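Aminoglycoside N(6')acetyltransferase (Legionella pneumophila subsp. pneumophila, PDB 3F5B) probably transfers an acetyl group from acetyl-CoA to the 6'-amino group of aminoglycosides. Local coordinates at residues A[27-30]-A[31-34]; A[51-54]-A[55-59]; A[154-157]-A[158-162]. All coordinates share one frame; numbering follows the deposited sequence.

Interaction 1: residues A[27-30]-A[31-34]; sequences LVLG and WIHQ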
ATOM      1  N   LEU A  27      -8.698   8.645 -13.643  1.00 28.47           N
ATOM      2  CA  LEU A  27      -8.113   9.364 -12.489  1.00 28.50           C
ATOM      3  C   LEU A  27      -6.795   8.754 -12.017  1.00 29.01           C
ATOM      4  O   LEU A  27      -5.777   9.462 -11.849  1.00 27.61           O
ATOM      5  CB  LEU A  27      -9.110   9.452 -11.318  1.00 29.32           C
ATOM      6  CG  LEU A  27      -8.586   9.981  -9.966  1.00 30.37           C
ATOM      7  CD1 LEU A  27      -8.219  11.439 -10.038  1.00 28.99           C
ATOM      8  CD2 LEU A  27      -9.593   9.750  -8.837  1.00 30.61           C
ATOM      9  N   VAL A  28      -6.820   7.439 -11.775  1.00 28.31           N
ATOM     10  CA  VAL A  28      -5.652   6.741 -11.266  1.00 26.28           C
ATOM     11  C   VAL A  28      -4.576   6.650 -12.354  1.00 26.62           C
ATOM     12  O   VAL A  28      -3.382   6.823 -12.076  1.00 25.85           O
ATOM     13  CB  VAL A  28      -6.022   5.346 -10.713  1.00 26.89           C
ATOM     14  CG1 VAL A  28      -4.779   4.509 -10.422  1.00 27.52           C
ATOM     15  CG2 VAL A  28      -6.890   5.509  -9.441  1.00 27.41           C
ATOM     16  N   LEU A  29      -4.983   6.401 -13.598  1.00 25.97           N
ATOM     17  CA  LEU A  29      -4.005   6.435 -14.694  1.00 25.58           C
ATOM     18  C   LEU A  29      -3.208   7.771 -14.776  1.00 25.43           C
ATOM     19  O   LEU A  29      -1.973   7.773 -14.968  1.00 24.94           O
ATOM     20  CB  LEU A  29      -4.663   6.065 -16.031  1.00 25.12           C
ATOM     21  CG  LEU A  29      -4.885   4.557 -16.269  1.00 25.15           C
ATOM     22  CD1 LEU A  29      -5.732   4.381 -17.525  1.00 25.57           C
ATOM     23  CD2 LEU A  29      -3.570   3.779 -16.409  1.00 24.59           C
ATOM     24  N   GLY A  30      -3.897   8.892 -14.602  1.00 25.47           N
ATOM     25  CA  GLY A  30      -3.227  10.190 -14.595  1.00 26.09           C
ATOM     26  C   GLY A  30      -2.269  10.242 -13.412  1.00 27.44           C
ATOM     27  O   GLY A  30      -1.098  10.624 -13.561  1.00 27.33           O
ATOM     28  N   TRP A  31      -2.772   9.830 -12.253  1.00 26.07           N
ATOM     29  CA  TRP A  31      -2.011   9.840 -11.007  1.00 28.21           C
ATOM     30  C   TRP A  31      -0.642   9.174 -11.157  1.00 27.94           C
ATOM     31  O   TRP A  31       0.365   9.716 -10.738  1.00 28.09           O
ATOM     32  CB  TRP A  31      -2.772   9.100  -9.913  1.00 26.76           C
ATOM     33  CG  TRP A  31      -3.791   9.925  -9.166  1.00 28.24           C
ATOM     34  CD1 TRP A  31      -4.026  11.280  -9.280  1.00 28.42           C
ATOM     35  CD2 TRP A  31      -4.677   9.449  -8.161  1.00 26.62           C
ATOM     36  NE1 TRP A  31      -5.009  11.659  -8.408  1.00 28.00           N
ATOM     37  CE2 TRP A  31      -5.410  10.557  -7.691  1.00 28.49           C
ATOM     38  CE3 TRP A  31      -4.895   8.192  -7.580  1.00 27.82           C
ATOM     39  CZ2 TRP A  31      -6.405  10.435  -6.695  1.00 27.05           C
ATOM     40  CZ3 TRP A  31      -5.864   8.070  -6.590  1.00 27.83           C
ATOM     41  CH2 TRP A  31      -6.615   9.195  -6.158  1.00 26.79           C
ATOM     42  N   ILE A  32      -0.608   8.011 -11.785  1.00 26.23           N
ATOM     43  CA  ILE A  32       0.621   7.232 -11.791  1.00 27.41           C
ATOM     44  C   ILE A  32       1.525   7.586 -12.956  1.00 28.28           C
ATOM     45  O   ILE A  32       2.523   6.892 -13.211  1.00 30.28           O
ATOM     46  CB  ILE A  32       0.332   5.717 -11.758  1.00 26.03           C
ATOM     47  CG1 ILE A  32      -0.389   5.265 -13.055  1.00 26.45           C
ATOM     48  CG2 ILE A  32      -0.485   5.380 -10.493  1.00 24.80           C
ATOM     49  CD1 ILE A  32      -0.741   3.795 -13.106  1.00 27.68           C
ATOM     50  N   HIS A  33       1.168   8.654 -13.663  1.00 27.61           N
ATOM     51  CA  HIS A  33       2.064   9.282 -14.626  1.00 27.36           C
ATOM     52  C   HIS A  33       2.588  10.659 -14.173  1.00 28.54           C
ATOM     53  O   HIS A  33       3.202  11.401 -14.958  1.00 28.96           O
ATOM     54  CB  HIS A  33       1.395   9.329 -16.008  1.00 28.39           C
ATOM     55  CG  HIS A  33       1.248   7.976 -16.637  1.00 29.62           C
ATOM     56  ND1 HIS A  33       0.155   7.159 -16.420  1.00 29.05           N
ATOM     57  CD2 HIS A  33       2.081   7.280 -17.452  1.00 29.47           C
ATOM     58  CE1 HIS A  33       0.319   6.026 -17.078  1.00 28.80           C
ATOM     59  NE2 HIS A  33       1.475   6.075 -17.718  1.00 29.58           N
ATOM     60  N   GLN A  34       2.369  11.006 -12.905  1.00 28.58           N
ATOM     61  CA  GLN A  34       2.930  12.244 -12.368  1.00 29.10           C
ATOM     62  C   GLN A  34       4.419  12.047 -12.043  1.00 28.73           C
ATOM     63  O   GLN A  34       4.816  10.971 -11.557  1.00 26.23           O
ATOM     64  CB  GLN A  34       2.187  12.694 -11.111  1.00 30.75           C
ATOM     65  CG  GLN A  34       0.671  12.837 -11.255  1.00 32.17           C
ATOM     66  CD  GLN A  34       0.030  13.159  -9.911  1.00 34.30           C
ATOM     67  OE1 GLN A  34      -0.113  14.317  -9.572  1.00 35.41           O
ATOM     68  NE2 GLN A  34      -0.314  12.132  -9.128  1.00 33.91           N
TER
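At this helix end ring nitrogen ND1 of His33 donates to Leu29 O in a bond 2.6 Å long and nearly straight at the hydrogen (178°). Leu29 O lies in the imidazole plane, at the ring edge, so the ring is aligned with the bond. His33 is gripped a second time through its backbone, His33 N donating to Gly30 O (3.0 Å) from above the carbonyl plane. Just before it, i to i-4 helical bonds run from Trp31 N to Leu27 O (3.1 Å) and from Ile32 N to Val28 O (3.0 Å).

Leu27 lies over a face of the Trp31 indole: CG is 4.1 Å from the centroid of the six-membered ring in a CH-pi contact, only 20° off the normal. With chi1 at 171°, CG of Leu27 swings beside its own carbonyl carbon, which places both methyls on the ring. Val28 CG2 meets Trp31 CE3 obliquely at 3.8 Å. Pro75 and Ile68 also touch Trp31.

Trp31 O accepts from both Gln34 N (3.2 Å) and Gln34 NE2, the latter also bonded to Cys102 O. This is a helix C-terminus running into a type I beta turn, Trp31 to Gln34, with Gln34 the N-cap of helix 35-38.

Interaction 2: residues A[51-54]-A[55-59]; sequences KDLH and EFLND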
ATOM      1  N   LYS A  51      -1.240  -2.850 -16.506  1.00 27.49           N
ATOM      2  CA  LYS A  51      -1.827  -4.126 -16.903  1.00 28.70           C
ATOM      3  C   LYS A  51      -2.750  -4.683 -15.828  1.00 28.07           C
ATOM      4  O   LYS A  51      -3.884  -5.057 -16.126  1.00 27.47           O
ATOM      5  CB  LYS A  51      -0.727  -5.151 -17.225  1.00 29.93           C
ATOM      6  CG  LYS A  51      -1.215  -6.585 -17.570  1.00 31.79           C
ATOM      7  CD  LYS A  51      -0.182  -7.381 -18.407  1.00 33.85           C
ATOM      8  CE  LYS A  51      -0.736  -8.769 -18.801  1.00 34.98           C
ATOM      9  NZ  LYS A  51      -0.053  -9.356 -20.001  1.00 37.49           N
ATOM     10  N   ASP A  52      -2.281  -4.729 -14.582  1.00 27.94           N
ATOM     11  CA  ASP A  52      -3.061  -5.408 -13.554  1.00 27.37           C
ATOM     12  C   ASP A  52      -4.311  -4.615 -13.224  1.00 28.28           C
ATOM     13  O   ASP A  52      -5.348  -5.196 -12.933  1.00 28.08           O
ATOM     14  CB  ASP A  52      -2.274  -5.678 -12.263  1.00 27.03           C
ATOM     15  CG  ASP A  52      -2.836  -6.873 -11.484  1.00 26.81           C
ATOM     16  OD1 ASP A  52      -2.750  -8.000 -12.019  1.00 24.41           O
ATOM     17  OD2 ASP A  52      -3.361  -6.699 -10.353  1.00 24.67           O
ATOM     18  N   LEU A  53      -4.208  -3.287 -13.273  1.00 27.59           N
ATOM     19  CA  LEU A  53      -5.347  -2.438 -12.959  1.00 28.47           C
ATOM     20  C   LEU A  53      -6.436  -2.686 -13.986  1.00 29.15           C
ATOM     21  O   LEU A  53      -7.625  -2.771 -13.647  1.00 30.17           O
ATOM     22  CB  LEU A  53      -4.945  -0.953 -12.901  1.00 27.56           C
ATOM     23  CG  LEU A  53      -6.034   0.061 -12.574  1.00 30.16           C
ATOM     24  CD1 LEU A  53      -6.588  -0.139 -11.163  1.00 29.11           C
ATOM     25  CD2 LEU A  53      -5.498   1.482 -12.719  1.00 29.89           C
ATOM     26  N   HIS A  54      -6.021  -2.794 -15.239  1.00 29.34           N
ATOM     27  CA  HIS A  54      -6.925  -3.130 -16.322  1.00 30.27           C
ATOM     28  C   HIS A  54      -7.620  -4.502 -16.131  1.00 28.64           C
ATOM     29  O   HIS A  54      -8.847  -4.616 -16.334  1.00 27.72           O
ATOM     30  CB  HIS A  54      -6.163  -3.106 -17.639  1.00 31.99           C
ATOM     31  CG  HIS A  54      -7.053  -3.152 -18.837  1.00 35.30           C
ATOM     32  ND1 HIS A  54      -7.600  -4.326 -19.322  1.00 36.37           N
ATOM     33  CD2 HIS A  54      -7.503  -2.166 -19.647  1.00 36.00           C
ATOM     34  CE1 HIS A  54      -8.341  -4.059 -20.379  1.00 36.61           C
ATOM     35  NE2 HIS A  54      -8.295  -2.756 -20.598  1.00 37.21           N
ATOM     36  N   GLU A  55      -6.851  -5.527 -15.745  1.00 26.34           N
ATOM     37  CA  GLU A  55      -7.420  -6.871 -15.495  1.00 26.92           C
ATOM     38  C   GLU A  55      -8.466  -6.826 -14.371  1.00 25.23           C
ATOM     39  O   GLU A  55      -9.579  -7.358 -14.490  1.00 23.55           O
ATOM     40  CB  GLU A  55      -6.327  -7.877 -15.135  1.00 28.12           C
ATOM     41  CG  GLU A  55      -5.363  -8.220 -16.270  1.00 30.67           C
ATOM     42  CD  GLU A  55      -6.056  -8.940 -17.418  1.00 32.22           C
ATOM     43  OE1 GLU A  55      -6.733  -9.967 -17.180  1.00 32.00           O
ATOM     44  OE2 GLU A  55      -5.923  -8.458 -18.556  1.00 32.92           O
ATOM     45  N   PHE A  56      -8.089  -6.151 -13.297  1.00 24.98           N
ATOM     46  CA  PHE A  56      -8.969  -5.932 -12.156  1.00 25.59           C
ATOM     47  C   PHE A  56     -10.281  -5.260 -12.534  1.00 26.47           C
ATOM     48  O   PHE A  56     -11.346  -5.688 -12.078  1.00 24.79           O
ATOM     49  CB  PHE A  56      -8.264  -5.093 -11.099  1.00 25.67           C
ATOM     50  CG  PHE A  56      -9.059  -4.950  -9.832  1.00 26.43           C
ATOM     51  CD1 PHE A  56      -9.087  -6.004  -8.885  1.00 25.86           C
ATOM     52  CD2 PHE A  56      -9.793  -3.803  -9.587  1.00 25.60           C
ATOM     53  CE1 PHE A  56      -9.845  -5.904  -7.714  1.00 26.24           C
ATOM     54  CE2 PHE A  56     -10.557  -3.679  -8.412  1.00 25.87           C
ATOM     55  CZ  PHE A  56     -10.589  -4.735  -7.470  1.00 25.17           C
ATOM     56  N   LEU A  57     -10.197  -4.215 -13.361  1.00 26.77           N
ATOM     57  CA  LEU A  57     -11.358  -3.411 -13.725  1.00 28.76           C
ATOM     58  C   LEU A  57     -12.218  -4.073 -14.804  1.00 30.25           C
ATOM     59  O   LEU A  57     -13.430  -3.820 -14.888  1.00 31.39           O
ATOM     60  CB  LEU A  57     -10.936  -2.000 -14.145  1.00 27.74           C
ATOM     61  CG  LEU A  57     -10.482  -1.107 -12.963  1.00 27.69           C
ATOM     62  CD1 LEU A  57     -10.027   0.266 -13.444  1.00 25.40           C
ATOM     63  CD2 LEU A  57     -11.591  -0.963 -11.911  1.00 26.32           C
ATOM     64  N   ASN A  58     -11.616  -4.956 -15.594  1.00 31.01           N
ATOM     65  CA  ASN A  58     -12.324  -5.509 -16.741  1.00 33.26           C
ATOM     66  C   ASN A  58     -12.695  -6.991 -16.611  1.00 34.19           C
ATOM     67  O   ASN A  58     -12.801  -7.685 -17.618  1.00 34.14           O
ATOM     68  CB  ASN A  58     -11.530  -5.206 -18.013  1.00 34.73           C
ATOM     69  CG  ASN A  58     -11.488  -3.721 -18.316  1.00 36.60           C
ATOM     70  OD1 ASN A  58     -12.437  -3.179 -18.892  1.00 38.10           O
ATOM     71  ND2 ASN A  58     -10.405  -3.043 -17.911  1.00 36.82           N
ATOM     72  N   ASP A  59     -12.893  -7.468 -15.374  1.00 35.70           N
ATOM     73  CA  ASP A  59     -13.223  -8.885 -15.116  1.00 36.92           C
ATOM     74  C   ASP A  59     -12.183  -9.810 -15.759  1.00 37.10           C
ATOM     75  O   ASP A  59     -12.529 -10.787 -16.442  1.00 37.70           O
ATOM     76  CB  ASP A  59     -14.661  -9.211 -15.614  1.00 38.62           C
ATOM     77  CG  ASP A  59     -15.096 -10.666 -15.308  1.00 40.20           C
ATOM     78  OD1 ASP A  59     -14.722 -11.234 -14.246  1.00 42.20           O
ATOM     79  OD2 ASP A  59     -15.822 -11.242 -16.139  1.00 40.21           O
TER
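His54 O receives two donors from Asn58 where helix 43-57 of the GNAT-type fold ends, so the contact is a helix C-terminus closed by a side chain. Of the two bonds, the one from amide nitrogen Asn58 ND2 to His54 O is short (2.7 Å) and fairly straight (159° at the hydrogen), with the acceptor close to the plane of the amide; the one from Asn58 N is weak. The main-chain ladder before it is regular: Glu55 N to Lys51 O, Phe56 N to Asp52 O and Leu57 N to Leu53 O, the last 3.0 Å long.

Polar side chains reach beyond the helix. The Asp52 carboxylate accepts from Trp63 N, Ala64 N and His66 NE2, which fixes its rotation, while Glu55, bent at chi2 (-65°), turns OE1 to Lys61 N. Asn58 OD1 takes a hydrogen bond from Lys22 NZ, so both ends of this amide are held.

Apolar packing is lighter. Leu53 and Leu57 lie side by side and point the same way, Leu53 CG 4.1 Å from Leu57 CD1, and both touch Met20 and His25.

The last kind is a flat-group contact. Asn58 ND2 sits over the centre of the His54 imidazole, 3.2 Å above its plane, with ring and amide planes 27° apart; Asn58 ND2 is 3.4 Å from His54 CE1.

Interaction 3: residues A[154-157]-A[158-162]; sequences GEFI and ASWHP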
ATOM      1  N   GLY A 154      14.659  -7.610   5.973  1.00 28.98           N
ATOM      2  CA  GLY A 154      15.636  -8.119   5.017  1.00 28.63           C
ATOM      3  C   GLY A 154      15.813  -7.175   3.862  1.00 27.60           C
ATOM      4  O   GLY A 154      15.140  -6.133   3.786  1.00 27.78           O
ATOM      5  N   GLU A 155      16.765  -7.501   2.992  1.00 26.39           N
ATOM      6  CA  GLU A 155      16.933  -6.746   1.745  1.00 27.28           C
ATOM      7  C   GLU A 155      16.840  -7.696   0.571  1.00 25.78           C
ATOM      8  O   GLU A 155      17.074  -8.887   0.713  1.00 22.88           O
ATOM      9  CB  GLU A 155      18.303  -6.071   1.683  1.00 29.74           C
ATOM     10  CG  GLU A 155      18.552  -5.023   2.741  1.00 32.06           C
ATOM     11  CD  GLU A 155      19.940  -4.394   2.643  1.00 33.83           C
ATOM     12  OE1 GLU A 155      20.621  -4.508   1.590  1.00 32.60           O
ATOM     13  OE2 GLU A 155      20.330  -3.759   3.643  1.00 36.43           O
ATOM     14  N   PHE A 156      16.540  -7.150  -0.597  1.00 25.75           N
ATOM     15  CA  PHE A 156      16.476  -7.959  -1.803  1.00 26.00           C
ATOM     16  C   PHE A 156      16.651  -7.085  -3.032  1.00 25.76           C
ATOM     17  O   PHE A 156      16.609  -5.837  -2.946  1.00 23.90           O
ATOM     18  CB  PHE A 156      15.157  -8.749  -1.870  1.00 25.47           C
ATOM     19  CG  PHE A 156      13.930  -7.902  -2.080  1.00 26.96           C
ATOM     20  CD1 PHE A 156      13.412  -7.703  -3.369  1.00 25.99           C
ATOM     21  CD2 PHE A 156      13.279  -7.311  -1.002  1.00 27.57           C
ATOM     22  CE1 PHE A 156      12.261  -6.936  -3.584  1.00 27.56           C
ATOM     23  CE2 PHE A 156      12.114  -6.529  -1.213  1.00 27.92           C
ATOM     24  CZ  PHE A 156      11.601  -6.352  -2.494  1.00 27.73           C
ATOM     25  N   ILE A 157      16.856  -7.758  -4.162  1.00 24.75           N
ATOM     26  CA  ILE A 157      17.008  -7.119  -5.457  1.00 24.01           C
ATOM     27  C   ILE A 157      15.733  -7.473  -6.222  1.00 25.34           C
ATOM     28  O   ILE A 157      15.465  -8.652  -6.488  1.00 24.98           O
ATOM     29  CB  ILE A 157      18.271  -7.628  -6.205  1.00 24.51           C
ATOM     30  CG1 ILE A 157      19.578  -7.369  -5.408  1.00 26.56           C
ATOM     31  CG2 ILE A 157      18.398  -7.002  -7.577  1.00 22.97           C
ATOM     32  CD1 ILE A 157      19.945  -5.817  -5.220  1.00 26.68           C
ATOM     33  N   ALA A 158      14.947  -6.455  -6.562  1.00 25.46           N
ATOM     34  CA  ALA A 158      13.595  -6.674  -7.113  1.00 26.56           C
ATOM     35  C   ALA A 158      13.671  -7.092  -8.570  1.00 26.99           C
ATOM     36  O   ALA A 158      14.421  -6.485  -9.323  1.00 25.48           O
ATOM     37  CB  ALA A 158      12.767  -5.401  -6.981  1.00 27.65           C
ATOM     38  N   SER A 159      12.876  -8.099  -8.973  1.00 26.86           N
ATOM     39  CA  SER A 159      12.921  -8.592 -10.343  1.00 28.96           C
ATOM     40  C   SER A 159      12.547  -7.501 -11.348  1.00 29.37           C
ATOM     41  O   SER A 159      13.109  -7.453 -12.434  1.00 28.96           O
ATOM     42  CB  SER A 159      12.042  -9.837 -10.544  1.00 30.00           C
ATOM     43  OG  SER A 159      10.718  -9.572 -10.137  1.00 31.34           O
ATOM     44  N   TRP A 160      11.648  -6.606 -10.952  1.00 30.64           N
ATOM     45  CA  TRP A 160      11.079  -5.612 -11.864  1.00 33.80           C
ATOM     46  C   TRP A 160      11.954  -4.350 -11.932  1.00 34.02           C
ATOM     47  O   TRP A 160      11.808  -3.530 -12.843  1.00 35.75           O
ATOM     48  CB  TRP A 160       9.616  -5.270 -11.440  1.00 34.47           C
ATOM     49  CG  TRP A 160       9.531  -4.577 -10.112  1.00 35.13           C
ATOM     50  CD1 TRP A 160       9.544  -3.228  -9.895  1.00 34.96           C
ATOM     51  CD2 TRP A 160       9.455  -5.190  -8.811  1.00 36.08           C
ATOM     52  NE1 TRP A 160       9.496  -2.963  -8.551  1.00 36.04           N
ATOM     53  CE2 TRP A 160       9.438  -4.148  -7.861  1.00 36.17           C
ATOM     54  CE3 TRP A 160       9.401  -6.516  -8.361  1.00 36.88           C
ATOM     55  CZ2 TRP A 160       9.346  -4.385  -6.479  1.00 37.25           C
ATOM     56  CZ3 TRP A 160       9.320  -6.758  -6.986  1.00 37.01           C
ATOM     57  CH2 TRP A 160       9.295  -5.697  -6.063  1.00 37.55           C
ATOM     58  N   HIS A 161      12.854  -4.203 -10.959  1.00 32.02           N
ATOM     59  CA  HIS A 161      13.685  -3.012 -10.807  1.00 30.60           C
ATOM     60  C   HIS A 161      14.892  -3.430  -9.961  1.00 29.71           C
ATOM     61  O   HIS A 161      14.865  -3.246  -8.733  1.00 29.53           O
ATOM     62  CB  HIS A 161      12.883  -1.863 -10.130  1.00 29.21           C
ATOM     63  CG  HIS A 161      13.661  -0.587  -9.967  1.00 29.62           C
ATOM     64  ND1 HIS A 161      14.710  -0.242 -10.795  1.00 30.70           N
ATOM     65  CD2 HIS A 161      13.534   0.434  -9.079  1.00 29.16           C
ATOM     66  CE1 HIS A 161      15.206   0.927 -10.416  1.00 31.10           C
ATOM     67  NE2 HIS A 161      14.515   1.354  -9.373  1.00 30.76           N
ATOM     68  N   PRO A 162      15.920  -4.046 -10.602  1.00 27.95           N
ATOM     69  CA  PRO A 162      16.974  -4.770  -9.868  1.00 27.12           C
ATOM     70  C   PRO A 162      17.997  -3.886  -9.136  1.00 26.56           C
ATOM     71  O   PRO A 162      19.185  -3.911  -9.448  1.00 25.75           O
ATOM     72  CB  PRO A 162      17.661  -5.637 -10.950  1.00 27.11           C
ATOM     73  CG  PRO A 162      17.311  -5.006 -12.254  1.00 27.93           C
ATOM     74  CD  PRO A 162      16.010  -4.255 -12.070  1.00 28.45           C
TER
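The end of edge strand 151-158 and the turn that leads from it toward strand 164-171 make this contact, which rests on apolar packing. Phe156 reaches forward along the chain: its CE1 is 3.8 Å from Ala158 CB and 4.1 Å from Trp160 CH2. With CG between the backbone N and the carbonyl carbon (chi1 69°), the phenyl ring turns its edge to Trp160 CH2. Trp160 has a similar first torsion, 66°, which folds the indole back toward the strand, so that Ala158 CB comes to lie 3.4 Å above one indole face, offset toward the rim. The methyl thus touches both aromatic side chains, beside the place where they meet.

Ile157, the next residue along the strand, packs separately: its CG2 is 3.5 Å from Pro162 CA and 3.7 Å from Pro162 CB, joining strand end to the far side of the turn. Within the turn, His161 N donates to Ala158 O at 3.2 Å, evidence that the chain reverses tightly here.

Strand 151-158 is outermost in the sheet and runs antiparallel to 164-171, with backbone bonds pairing Phe156 with His165 and Gly154 with Lys167. The rings of Phe156 and His165 meet, while His161 meets His42, from the loop between helices 35-38 and 43-57, edge-to-face.

Overall arrangement
All three contacts are local, each joining consecutive segments, and they follow in series along the chain without nesting or crossing. Interaction 1 ends helix 25-31 and turns the chain into helix 35-38; interaction 2 ends helix 43-57 before the chain enters strand 65-71; interaction 3 belongs to the reversal between edge strand 151-158 and strand 164-171. The first two touch, Val28 CG1 lying 3.9 Å from Leu53 CD2, which packs their two helices together beside strands 65-71 and 74-84. Interaction 3 stands apart, its centre about 24 Å from that of interaction 1 and about 25 Å from that of interaction 2, on the outermost strand 151-158, away from those two strands in the sheet order.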